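Local coordinates for protein thiazoline oxidase/subtilisin-like protease (Prochloron didemni, PDB 4H6X) that probably cleaves and macrocyclises patellamide precursor peptides, as the subtilisin-like maturation protease PatG, one of a family of transamidating proteases, at residues A[25-30]-A[288-293]; A[32-37]-A[131-136]. One frame throughout, in Å; residues are numbered along the deposited sequence.

Contact 1: residues A[25-30]-A[288-293]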
loop_
_atom_site.group_PDB
_atom_site.type_symbol
_atom_site.label_atom_id
_atom_site.label_comp_id
_atom_site.label_asym_id
_atom_site.label_seq_id
_atom_site.Cartn_x
_atom_site.Cartn_y
_atom_site.Cartn_z
ATOM N N ASN A 25 -11.383 -13.728 8.062
ATOM C CA ASN A 25 -12.517 -14.648 8.202
ATOM C C ASN A 25 -13.854 -13.977 7.968
ATOM O O ASN A 25 -14.817 -14.638 7.592
ATOM C CB ASN A 25 -12.505 -15.333 9.570
ATOM C CG ASN A 25 -11.372 -16.325 9.705
ATOM O OD1 ASN A 25 -10.712 -16.665 8.719
ATOM N ND2 ASN A 25 -11.131 -16.791 10.922
ATOM N N GLN A 26 -13.901 -12.665 8.191
ATOM C CA GLN A 26 -15.128 -11.879 8.023
ATOM C C GLN A 26 -15.230 -11.202 6.645
ATOM O O GLN A 26 -16.320 -11.132 6.062
ATOM C CB GLN A 26 -15.238 -10.839 9.137
ATOM C CG GLN A 26 -15.168 -11.444 10.530
ATOM C CD GLN A 26 -15.655 -10.502 11.610
ATOM O OE1 GLN A 26 -16.731 -9.925 11.503
ATOM N NE2 GLN A 26 -14.865 -10.352 12.664
ATOM N N THR A 27 -14.098 -10.701 6.136
ATOM C CA THR A 27 -14.056 -10.071 4.808
ATOM C C THR A 27 -12.679 -10.200 4.124
ATOM O O THR A 27 -11.633 -10.221 4.789
ATOM C CB THR A 27 -14.557 -8.586 4.840
ATOM O OG1 THR A 27 -14.696 -8.074 3.503
ATOM C CG2 THR A 27 -13.634 -7.674 5.643
ATOM N N LEU A 28 -12.695 -10.326 2.800
ATOM C CA LEU A 28 -11.477 -10.145 2.004
ATOM C C LEU A 28 -11.595 -8.850 1.193
ATOM O O LEU A 28 -10.820 -8.608 0.272
ATOM C CB LEU A 28 -11.210 -11.343 1.080
ATOM C CG LEU A 28 -10.908 -12.719 1.688
ATOM C CD1 LEU A 28 -10.607 -13.714 0.574
ATOM C CD2 LEU A 28 -9.773 -12.692 2.707
ATOM N N GLY A 29 -12.571 -8.025 1.559
ATOM C CA GLY A 29 -12.791 -6.731 0.929
ATOM C C GLY A 29 -14.112 -6.648 0.194
ATOM O O GLY A 29 -14.773 -7.664 -0.051
ATOM N N ASP A 30 -14.495 -5.428 -0.159
ATOM C CA ASP A 30 -15.724 -5.184 -0.890
ATOM C C ASP A 30 -15.449 -4.279 -2.090
ATOM O O ASP A 30 -14.810 -3.243 -1.937
ATOM C CB ASP A 30 -16.741 -4.527 0.039
ATOM C CG ASP A 30 -18.132 -4.570 -0.516
ATOM O OD1 ASP A 30 -18.435 -3.823 -1.469
ATOM O OD2 ASP A 30 -18.928 -5.368 0.005
ATOM N N MET A 288 -13.220 -0.693 6.246
ATOM C CA MET A 288 -14.241 -0.026 5.452
ATOM C C MET A 288 -15.181 -1.031 4.773
ATOM O O MET A 288 -16.388 -0.790 4.688
ATOM C CB MET A 288 -13.617 0.889 4.381
ATOM C CG MET A 288 -12.835 2.077 4.903
ATOM S SD MET A 288 -12.251 3.077 3.509
ATOM C CE MET A 288 -11.486 4.420 4.419
ATOM N N SER A 289 -14.640 -2.142 4.281
ATOM C CA SER A 289 -15.478 -3.186 3.679
ATOM C C SER A 289 -16.535 -3.713 4.662
ATOM O O SER A 289 -17.678 -3.993 4.286
ATOM C CB SER A 289 -14.609 -4.331 3.161
ATOM O OG SER A 289 -13.750 -3.847 2.149
ATOM N N LEU A 290 -16.137 -3.820 5.921
ATOM C CA LEU A 290 -17.006 -4.298 6.995
ATOM C C LEU A 290 -18.102 -3.275 7.340
ATOM O O LEU A 290 -19.217 -3.654 7.697
ATOM C CB LEU A 290 -16.146 -4.615 8.210
ATOM C CG LEU A 290 -16.417 -5.869 9.028
ATOM C CD1 LEU A 290 -16.676 -7.075 8.128
ATOM C CD2 LEU A 290 -15.223 -6.095 9.941
ATOM N N GLN A 291 -17.786 -1.984 7.210
ATOM C CA GLN A 291 -18.785 -0.924 7.352
ATOM C C GLN A 291 -19.881 -1.093 6.305
ATOM O O GLN A 291 -21.069 -1.101 6.646
ATOM C CB GLN A 291 -18.146 0.465 7.247
ATOM C CG GLN A 291 -17.320 0.888 8.454
ATOM C CD GLN A 291 -16.596 2.213 8.236
ATOM O OE1 GLN A 291 -16.276 2.583 7.102
ATOM N NE2 GLN A 291 -16.327 2.930 9.325
ATOM N N VAL A 292 -19.472 -1.249 5.042
ATOM C CA VAL A 292 -20.387 -1.536 3.925
ATOM C C VAL A 292 -21.170 -2.843 4.123
ATOM O O VAL A 292 -22.365 -2.896 3.825
ATOM C CB VAL A 292 -19.647 -1.579 2.561
ATOM C CG1 VAL A 292 -20.610 -1.899 1.423
ATOM C CG2 VAL A 292 -18.956 -0.258 2.286
ATOM N N GLN A 293 -20.501 -3.883 4.621
ATOM C CA GLN A 293 -21.145 -5.182 4.878
ATOM C C GLN A 293 -22.293 -5.070 5.882
ATOM O O GLN A 293 -23.313 -5.742 5.741
ATOM C CB GLN A 293 -20.129 -6.215 5.372
ATOM C CG GLN A 293 -20.716 -7.593 5.668
ATOM C CD GLN A 293 -19.668 -8.606 6.093
ATOM O OE1 GLN A 293 -18.736 -8.910 5.343
ATOM N NE2 GLN A 293 -19.816 -9.134 7.304
#

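Contact 2: residues A[32-37]-A[131-136]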
loop_
_atom_site.group_PDB
_atom_site.type_symbol
_atom_site.label_atom_id
_atom_site.label_comp_id
_atom_site.label_asym_id
_atom_site.label_seq_id
_atom_site.Cartn_x
_atom_site.Cartn_y
_atom_site.Cartn_z
ATOM N N GLN A 32 -17.091 -2.128 -3.460
ATOM C CA GLN A 32 -17.561 -0.753 -3.293
ATOM C C GLN A 32 -16.470 0.127 -2.664
ATOM O O GLN A 32 -16.601 1.351 -2.615
ATOM C CB GLN A 32 -18.841 -0.690 -2.442
ATOM C CG GLN A 32 -20.061 -1.345 -3.067
ATOM C CD GLN A 32 -21.326 -1.077 -2.269
ATOM O OE1 GLN A 32 -21.723 0.077 -2.079
ATOM N NE2 GLN A 32 -21.966 -2.140 -1.796
ATOM N N ILE A 33 -15.408 -0.501 -2.165
ATOM C CA ILE A 33 -14.282 0.242 -1.597
ATOM C C ILE A 33 -13.219 0.359 -2.687
ATOM O O ILE A 33 -12.694 -0.661 -3.163
ATOM C CB ILE A 33 -13.695 -0.448 -0.335
ATOM C CG1 ILE A 33 -14.771 -0.609 0.760
ATOM C CG2 ILE A 33 -12.482 0.318 0.196
ATOM C CD1 ILE A 33 -15.486 0.675 1.124
ATOM N N THR A 34 -12.930 1.601 -3.068
ATOM C CA THR A 34 -11.945 1.919 -4.107
ATOM C C THR A 34 -10.662 2.463 -3.504
ATOM O O THR A 34 -10.697 3.454 -2.766
ATOM C CB THR A 34 -12.518 2.937 -5.120
ATOM O OG1 THR A 34 -13.634 2.337 -5.786
ATOM C CG2 THR A 34 -11.439 3.357 -6.162
ATOM N N ILE A 35 -9.544 1.807 -3.814
ATOM C CA ILE A 35 -8.220 2.268 -3.400
ATOM C C ILE A 35 -7.527 2.800 -4.647
ATOM O O ILE A 35 -7.427 2.096 -5.645
ATOM C CB ILE A 35 -7.364 1.109 -2.804
ATOM C CG1 ILE A 35 -8.072 0.452 -1.597
ATOM C CG2 ILE A 35 -5.962 1.599 -2.432
ATOM C CD1 ILE A 35 -7.777 -1.037 -1.458
ATOM N N VAL A 36 -7.066 4.051 -4.593
ATOM C CA VAL A 36 -6.288 4.611 -5.699
ATOM C C VAL A 36 -4.837 4.651 -5.263
ATOM O O VAL A 36 -4.500 5.241 -4.231
ATOM C CB VAL A 36 -6.779 6.014 -6.141
ATOM C CG1 VAL A 36 -5.921 6.546 -7.285
ATOM C CG2 VAL A 36 -8.243 5.953 -6.580
ATOM N N ILE A 37 -3.981 4.035 -6.071
ATOM C CA ILE A 37 -2.568 3.920 -5.757
ATOM C C ILE A 37 -1.770 4.861 -6.646
ATOM O O ILE A 37 -1.698 4.679 -7.880
ATOM C CB ILE A 37 -2.078 2.461 -5.934
ATOM C CG1 ILE A 37 -2.852 1.525 -4.986
ATOM C CG2 ILE A 37 -0.578 2.345 -5.699
ATOM C CD1 ILE A 37 -2.551 0.043 -5.220
ATOM N N ASN A 131 -10.409 -8.418 -2.611
ATOM C CA ASN A 131 -11.740 -8.182 -3.189
ATOM C C ASN A 131 -12.158 -6.723 -3.346
ATOM O O ASN A 131 -13.235 -6.446 -3.872
ATOM C CB ASN A 131 -12.828 -8.964 -2.428
ATOM C CG ASN A 131 -12.869 -10.437 -2.807
ATOM O OD1 ASN A 131 -13.436 -11.260 -2.081
ATOM N ND2 ASN A 131 -12.280 -10.777 -3.947
ATOM N N CYS A 132 -11.311 -5.799 -2.897
ATOM C CA CYS A 132 -11.545 -4.364 -3.127
ATOM C C CYS A 132 -11.210 -3.973 -4.546
ATOM O O CYS A 132 -10.456 -4.684 -5.231
ATOM C CB CYS A 132 -10.719 -3.519 -2.155
ATOM S SG CYS A 132 -11.252 -3.720 -0.440
ATOM N N ARG A 133 -11.770 -2.846 -4.984
ATOM C CA ARG A 133 -11.489 -2.279 -6.304
ATOM C C ARG A 133 -10.216 -1.442 -6.198
ATOM O O ARG A 133 -10.067 -0.626 -5.280
ATOM C CB ARG A 133 -12.667 -1.407 -6.759
ATOM C CG ARG A 133 -12.538 -0.774 -8.142
ATOM C CD ARG A 133 -13.870 -0.166 -8.566
ATOM N NE ARG A 133 -13.738 0.703 -9.733
ATOM C CZ ARG A 133 -13.759 2.034 -9.693
ATOM N NH1 ARG A 133 -13.922 2.676 -8.539
ATOM N NH2 ARG A 133 -13.630 2.731 -10.814
ATOM N N VAL A 134 -9.282 -1.668 -7.117
ATOM C CA VAL A 134 -8.032 -0.918 -7.093
ATOM C C VAL A 134 -7.827 -0.200 -8.419
ATOM O O VAL A 134 -7.970 -0.812 -9.490
ATOM C CB VAL A 134 -6.817 -1.822 -6.794
ATOM C CG1 VAL A 134 -5.516 -1.080 -7.092
ATOM C CG2 VAL A 134 -6.846 -2.304 -5.343
ATOM N N ILE A 135 -7.527 1.097 -8.330
ATOM C CA ILE A 135 -7.096 1.893 -9.487
ATOM C C ILE A 135 -5.642 2.303 -9.287
ATOM O O ILE A 135 -5.307 2.994 -8.317
ATOM C CB ILE A 135 -7.957 3.162 -9.682
ATOM C CG1 ILE A 135 -9.418 2.772 -9.977
ATOM C CG2 ILE A 135 -7.377 4.064 -10.795
ATOM C CD1 ILE A 135 -10.410 3.935 -9.920
ATOM N N ASN A 136 -4.774 1.840 -10.182
ATOM C CA ASN A 136 -3.413 2.345 -10.238
ATOM C C ASN A 136 -3.360 3.627 -11.064
ATOM O O ASN A 136 -3.892 3.680 -12.177
ATOM C CB ASN A 136 -2.472 1.288 -10.823
ATOM C CG ASN A 136 -2.086 0.218 -9.809
ATOM O OD1 ASN A 136 -1.225 0.439 -8.948
ATOM N ND2 ASN A 136 -2.693 -0.947 -9.923
#

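Contact 1: residues A[25-30]-A[288-293]
Ser289 reaches from the helix to the backbone of Gly29 and Asp30, and this is the tight end of the contact. Its OG lies 2.9 Å from Asp30 N and accepts a weak, bent hydrogen bond, with an N-H...O angle of 123°. The same OG sits 3.3 Å from Gly29 CA. With OG anti to the carbonyl carbon (chi1 -62°), it also bonds Ala285 O one turn back in the helix. Thr27, in the loop of the other segment, packs between Ser289 and Leu290. Its OG1 accepts from Gly29 N at 2.9 Å and closes an ST turn, and it also rests 3.8 Å from Ser289 CB. Its CG2 meets the tip of Leu290, 4.0 Å from CD1, the two side chains crossing obliquely. A glycine in place of Thr27 would probably leave Gly29 N without its side-chain acceptor and open a gap over Leu290 CD1. Packing is looser toward solvent. Gln26 offers CB to Leu290 CD1 at 4.2 Å, and both Gln26 and Gln293 are exposed. Asp30 and Val292 cross at about a right angle. The carboxylate lies over Val292 CG1, with OD1 4.1 Å away, while OD1 takes its hydrogen bond from Gln32 N. Met336 of helix 332-340 touches both Gln26 and Leu290. The contact therefore mixes methyl packing with a weak bond to Ser289 OG; the turn at 27-29 is held by its own threonine, and the helix hydroxyl has its other partner within the helix.

Contact 2: residues A[32-37]-A[131-136]
Arg133 lies beside Thr34 at the start of a parallel strand pair, and the two side chains point the same way. From the Arg133 backbone, N donates to Ile33 O at 3.0 Å. CB then lies 3.7 Å from Ile33 O. CG is anti to the backbone N (chi1 -178°), and the chain stays extended to NE. CG passes Thr34 OG1 at 4.1 Å, and CD comes closer to it. At the tip, NH1 donates to Thr34 OG1 at 2.8 Å. The hydroxyl oxygen lies at the guanidinium edge, near its plane, and the N-H...O angle is 139°. Thr34 CG2 also touches NH1, and Ile135 CG1 lies against one guanidinium face, toward the rim. From Thr34 and Arg133 onward the strands run in regular parallel register. Ile35 N, Ile135 N and Ile37 N give nearly straight bonds to Arg133 O, Ile35 O and Ile135 O. On the face opposite Arg133, Ile37 CD1 meets Val134 CG1 at 3.7 Å, and Ile35 CD1 reaches Cys132 CB at 3.9 Å. Asn136, on that face, is hydrogen-bonded through its amide to Tyr44 and Thr114. The pair belongs to the central parallel sheet of the subtilisin-like fold. Strand 53-56 flanks strand 133-138, strand 170-173 flanks strand 34-39, and helix 101-118 covers the face of Ile35, Ile37 and Val134, while helix 273-293 meets Ile35 through Thr281 and Ile33 and Cys132 through Ser289.

From the N terminus, the chain runs through 25-30 at the end of helix 20-26 and on into strand 34-39. Contact 2 closes the first loop, when the chain returns at 131-136 after helices 70-82, 87-96 and 101-118. Contact 1 closes a longer loop at 288-293, at the C-terminal end of helix 273-293. Contact 2 is thus nested inside contact 1, and the two do not cross. One joins the N-terminal region to helix 273-293; the other pairs two sheet strands. Their centres are 13 Å apart, and they touch. Leu28 O lies 2.9 Å from Asn131 N, a probable hydrogen bond, and Ser289 OG packs against Cys132 SG.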